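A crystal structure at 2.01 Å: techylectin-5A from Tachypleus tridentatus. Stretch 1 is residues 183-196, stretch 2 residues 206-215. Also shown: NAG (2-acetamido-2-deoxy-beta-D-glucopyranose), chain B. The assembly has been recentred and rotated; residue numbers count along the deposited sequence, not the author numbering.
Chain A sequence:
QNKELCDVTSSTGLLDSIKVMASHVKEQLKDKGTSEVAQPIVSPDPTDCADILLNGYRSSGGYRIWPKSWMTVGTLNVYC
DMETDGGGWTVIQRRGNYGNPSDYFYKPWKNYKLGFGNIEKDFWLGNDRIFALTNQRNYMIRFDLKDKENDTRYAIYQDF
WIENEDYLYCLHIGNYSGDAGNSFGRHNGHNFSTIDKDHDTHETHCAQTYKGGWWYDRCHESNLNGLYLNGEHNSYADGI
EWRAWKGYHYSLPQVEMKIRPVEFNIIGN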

# COMPACT_ATOMS: atom_id res chain seq x y z
N SER A 183 0.34 0.95 13.51
CA SER A 183 1.47 1.76 13.07
C SER A 183 1.21 2.59 11.81
O SER A 183 2.13 3.24 11.30
N PHE A 184 -0.02 2.57 11.31
CA PHE A 184 -0.36 3.36 10.12
C PHE A 184 -1.19 4.57 10.56
O PHE A 184 -1.26 5.59 9.88
N GLY A 185 -1.81 4.43 11.73
CA GLY A 185 -2.66 5.49 12.26
C GLY A 185 -2.06 6.88 12.31
O GLY A 185 -2.73 7.85 11.97
N ARG A 186 -0.80 6.99 12.71
CA ARG A 186 -0.17 8.30 12.81
C ARG A 186 -0.03 9.01 11.47
O ARG A 186 0.17 10.23 11.41
N HIS A 187 -0.16 8.26 10.38
CA HIS A 187 -0.02 8.84 9.05
C HIS A 187 -1.28 9.50 8.51
O HIS A 187 -1.25 10.22 7.52
N ASN A 188 -2.40 9.26 9.19
CA ASN A 188 -3.67 9.85 8.77
C ASN A 188 -3.53 11.36 8.60
O ASN A 188 -2.90 12.02 9.42
N GLY A 189 -4.11 11.89 7.52
CA GLY A 189 -4.07 13.32 7.27
C GLY A 189 -2.77 13.92 6.76
O GLY A 189 -2.59 15.14 6.81
N HIS A 190 -1.85 13.11 6.25
CA HIS A 190 -0.58 13.62 5.75
C HIS A 190 -0.46 13.52 4.24
O HIS A 190 -1.11 12.69 3.60
N ASN A 191 0.37 14.39 3.66
CA ASN A 191 0.58 14.39 2.21
C ASN A 191 1.49 13.23 1.86
O ASN A 191 2.13 12.64 2.73
N PHE A 192 1.55 12.91 0.57
CA PHE A 192 2.43 11.84 0.11
C PHE A 192 3.75 12.53 -0.21
O PHE A 192 3.76 13.65 -0.73
N SER A 193 4.87 11.88 0.12
CA SER A 193 6.19 12.45 -0.18
C SER A 193 7.05 11.44 -0.93
O SER A 193 6.88 10.23 -0.78
N THR A 194 7.98 11.95 -1.73
CA THR A 194 8.90 11.11 -2.48
C THR A 194 10.28 11.75 -2.42
O THR A 194 10.43 12.89 -1.96
N ILE A 195 11.30 11.03 -2.88
CA ILE A 195 12.66 11.54 -2.85
C ILE A 195 12.83 12.91 -3.49
O ILE A 195 13.70 13.68 -3.10
N ASP A 196 11.99 13.22 -4.48
CA ASP A 196 12.09 14.50 -5.16
C ASP A 196 11.04 15.53 -4.73
O ASP A 196 11.00 16.64 -5.27
N CYS A 206 12.13 13.41 4.99
CA CYS A 206 11.81 12.05 5.40
C CYS A 206 12.03 11.00 4.32
O CYS A 206 12.60 9.94 4.57
N ALA A 207 11.55 11.28 3.11
CA ALA A 207 11.67 10.35 1.99
C ALA A 207 13.11 10.00 1.63
O ALA A 207 13.41 8.86 1.27
N GLN A 208 14.00 10.99 1.70
CA GLN A 208 15.40 10.74 1.37
C GLN A 208 16.10 9.96 2.48
O GLN A 208 17.02 9.19 2.23
N THR A 209 15.65 10.16 3.72
CA THR A 209 16.24 9.47 4.85
C THR A 209 15.73 8.03 4.96
O THR A 209 16.51 7.11 5.16
N TYR A 210 14.42 7.85 4.81
CA TYR A 210 13.81 6.54 4.93
C TYR A 210 13.52 5.78 3.63
O TYR A 210 12.90 4.72 3.63
N LYS A 211 14.00 6.36 2.52
CA LYS A 211 13.95 5.73 1.20
C LYS A 211 12.68 5.33 0.46
O LYS A 211 12.77 4.58 -0.51
N GLY A 212 11.51 5.81 0.86
CA GLY A 212 10.33 5.41 0.12
C GLY A 212 9.40 6.53 -0.28
O GLY A 212 9.70 7.70 -0.08
N GLY A 213 8.28 6.15 -0.88
CA GLY A 213 7.25 7.10 -1.26
C GLY A 213 6.18 6.74 -0.24
O GLY A 213 5.65 5.63 -0.27
N TRP A 214 5.83 7.67 0.64
CA TRP A 214 4.87 7.35 1.69
C TRP A 214 4.25 8.64 2.23
O TRP A 214 4.69 9.74 1.88
N TRP A 215 3.23 8.49 3.06
CA TRP A 215 2.57 9.65 3.68
C TRP A 215 3.35 9.95 4.96
O TRP A 215 2.83 9.84 6.07

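The two stretches meet in a largely buried aromatic contact, in which Trp214 and Trp215 pack among Phe184, His187 and Phe192 around a single antiparallel bridge, and 729 Å² of surface, both sides summed, is covered. The bridge pairs Ser193 with Trp214: Ser193 N donates to Trp214 O at 2.8 Å, and Trp214 N donates to Ser193 O at 3.1 Å. Because the backbones run so close, CA-H...O contacts flank this pair, from Trp215 CA to Asn191 O (3.2 Å) and from Gly213 CA to Ser193 O (3.2 Å).

Trp215 gives up more surface to the other stretch than any other residue, 142 Å². Its CA-to-CB bond points sideways, and with chi1 in m and chi2 at -87° the indole lies alongside Phe192. That phenylalanine adopts t (chi2 79°), which brings the end of its ring nearer although its CA-to-CB bond also points sideways. The result is an edge-to-face pair, the edge of Phe192 directed at the face of Trp215, with Phe192 CD1 3.5 Å from Trp215 CE2 and the planes at 78°. One face of the Phe192 ring is covered by the backbone nitrogen of Trp214, and Phe192 CZ comes within 3.3 Å of Gly213 C. The absence of a side chain at Gly213 matters here, since an ideal CB would lie only 3.2 Å from Phe192 CE2 and 3.5 Å from Thr194 CG2. At the indole edge, Trp215 CD1 approaches His190 O at 3.3 Å, while Trp215 NE1 is hydrogen-bonded elsewhere in the structure.

Trp214 starts away from stretch 1, but its t rotamer, with chi2 at -114°, swings the end of the indole back to His187 and Phe184. His187, in m with chi2 at -84°, points toward stretch 2 and combines polar and aromatic contacts. Its ND1 donates a nearly straight hydrogen bond to Trp215 O (2.7 Å, 166°) in the plane of the imidazole, leaving a ring face free to receive the edge of Trp214; His187 CE1 and Trp214 CD1 are 3.7 Å apart. Phe184, also in t, reaches both tryptophans: its CE1 lies 3.6 Å from Trp214 CZ2 in an oblique arrangement, and its CZ lies 4.1 Å from Trp215 CZ3.

At the other end the packing is smaller in scale. Ala207, on the helix, points its CB toward stretch 1, 3.4 Å from Thr194 C and 3.7 Å from Ile195 N. The Thr194 side chain, in p, points away, and its OG1 donates to Asp196 OD1 at 2.8 Å. Water 1 links the backbones, accepting from Ile195 N (2.8 Å) and donating a weak hydrogen bond to Gly212 O (3.3 Å).

The bound NAG is held by both stretches. Arg186 NH2 donates to NAG O1 at 3.0 Å, supplemented by a weak bond from Arg186 NH1 to NAG O1 (3.4 Å), while NAG C8 rests over one face of Tyr210, 3.7 Å from Tyr210 CZ.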

# COMPACT_ATOMS: atom_id res chain seq x y z
CB SER A 183 2.71 0.88 12.86
OG SER A 183 3.14 0.30 14.08
CB PHE A 184 -1.17 2.50 9.13
CG PHE A 184 -1.34 3.12 7.77
CD1 PHE A 184 -0.24 3.55 7.03
CD2 PHE A 184 -2.60 3.21 7.18
CE1 PHE A 184 -0.39 4.06 5.74
CE2 PHE A 184 -2.76 3.71 5.88
CZ PHE A 184 -1.65 4.13 5.16
CB ARG A 186 1.21 8.19 13.47
CG ARG A 186 1.72 9.51 14.03
CD ARG A 186 3.00 9.34 14.85
NE ARG A 186 4.19 9.18 14.03
CZ ARG A 186 5.41 8.99 14.52
NH1 ARG A 186 5.60 8.93 15.83
NH2 ARG A 186 6.45 8.88 13.70
CB HIS A 187 0.48 7.75 8.10
CG HIS A 187 1.86 7.27 8.43
ND1 HIS A 187 3.00 7.93 8.00
CD2 HIS A 187 2.29 6.26 9.23
CE1 HIS A 187 4.06 7.34 8.52
NE2 HIS A 187 3.66 6.33 9.27
CB ASN A 188 -4.75 9.52 9.81
CG ASN A 188 -6.12 10.09 9.44
OD1 ASN A 188 -6.52 10.07 8.28
ND2 ASN A 188 -6.83 10.58 10.44
CB HIS A 190 0.57 12.86 6.42
CG HIS A 190 0.78 13.25 7.85
ND1 HIS A 190 1.57 14.31 8.22
CD2 HIS A 190 0.24 12.76 8.99
CE1 HIS A 190 1.52 14.46 9.53
NE2 HIS A 190 0.72 13.53 10.03
CB ASN A 191 1.28 15.67 1.75
CG ASN A 191 0.64 16.92 2.29
OD1 ASN A 191 -0.54 17.18 2.02
ND2 ASN A 191 1.42 17.69 3.05
CB PHE A 192 1.86 11.22 -1.16
CG PHE A 192 2.49 9.90 -1.51
CD1 PHE A 192 2.09 8.73 -0.86
CD2 PHE A 192 3.47 9.82 -2.50
CE1 PHE A 192 2.65 7.50 -1.18
CE2 PHE A 192 4.04 8.59 -2.83
CZ PHE A 192 3.63 7.43 -2.17
CB SER A 193 6.92 12.87 1.10
OG SER A 193 6.31 13.98 1.73
CB THR A 194 8.47 10.97 -3.96
OG1 THR A 194 8.28 12.27 -4.52
CG2 THR A 194 7.17 10.17 -4.06
CB ILE A 195 13.63 10.56 -3.52
CG1 ILE A 195 13.19 10.29 -4.96
CG2 ILE A 195 13.67 9.26 -2.73
CD1 ILE A 195 14.07 9.29 -5.68
CB ASP A 196 12.03 14.29 -6.68
CG ASP A 196 10.71 13.70 -7.15
OD1 ASP A 196 10.16 12.81 -6.46
OD2 ASP A 196 10.23 14.10 -8.23
CB CYS A 206 10.37 11.97 5.89
SG CYS A 206 9.98 12.80 7.46
CB ALA A 207 10.94 10.89 0.77
CB GLN A 208 16.13 12.05 1.10
CG GLN A 208 15.66 12.73 -0.18
CD GLN A 208 16.58 13.85 -0.63
OE1 GLN A 208 16.34 14.49 -1.66
NE2 GLN A 208 17.65 14.09 0.13
CB THR A 209 15.91 10.19 6.19
OG1 THR A 209 16.35 11.55 6.12
CG2 THR A 209 16.61 9.49 7.36
CB TYR A 210 12.59 6.65 5.84
CG TYR A 210 13.03 7.17 7.19
CD1 TYR A 210 13.88 6.40 8.00
CD2 TYR A 210 12.70 8.45 7.62
CE1 TYR A 210 14.39 6.91 9.19
CE2 TYR A 210 13.21 8.96 8.81
CZ TYR A 210 14.06 8.18 9.59
OH TYR A 210 14.58 8.68 10.76
CB LYS A 211 14.87 4.51 1.25
CG LYS A 211 16.26 4.81 1.80
CD LYS A 211 16.98 5.83 0.94
CE LYS A 211 18.42 6.06 1.40
NZ LYS A 211 18.47 6.76 2.71
CB TRP A 214 5.63 6.63 2.81
CG TRP A 214 4.80 5.79 3.75
CD1 TRP A 214 4.59 6.01 5.08
CD2 TRP A 214 4.14 4.56 3.44
NE1 TRP A 214 3.84 4.99 5.62
CE2 TRP A 214 3.55 4.09 4.64
CE3 TRP A 214 3.98 3.80 2.27
CZ2 TRP A 214 2.82 2.89 4.70
CZ3 TRP A 214 3.25 2.62 2.33
CH2 TRP A 214 2.68 2.18 3.53
CB TRP A 215 1.11 9.30 4.01
CG TRP A 215 0.27 9.00 2.80
CD1 TRP A 215 -0.40 9.89 2.01
CD2 TRP A 215 0.06 7.71 2.20
NE1 TRP A 215 -1.02 9.24 0.97
CE2 TRP A 215 -0.75 7.90 1.06
CE3 TRP A 215 0.48 6.41 2.52
CZ2 TRP A 215 -1.15 6.84 0.24
CZ3 TRP A 215 0.08 5.35 1.70
CH2 TRP A 215 -0.73 5.58 0.57
C1 NAG B . 9.89 8.41 15.85
C2 NAG B . 10.91 8.93 14.73
C3 NAG B . 12.08 9.69 15.46
C4 NAG B . 11.45 10.87 16.16
C5 NAG B . 10.41 10.33 17.20
C6 NAG B . 9.70 11.48 17.93
C7 NAG B . 11.07 7.69 12.67
C8 NAG B . 11.57 6.55 11.83
N2 NAG B . 11.44 7.78 13.99
O1 NAG B . 8.74 7.68 15.29
O3 NAG B . 13.03 10.19 14.51
O4 NAG B . 12.49 11.65 16.85
O5 NAG B . 9.35 9.54 16.58
O6 NAG B . 8.78 10.77 18.83
O7 NAG B . 10.32 8.53 12.12
O HOH W 1 10.42 8.37 -3.28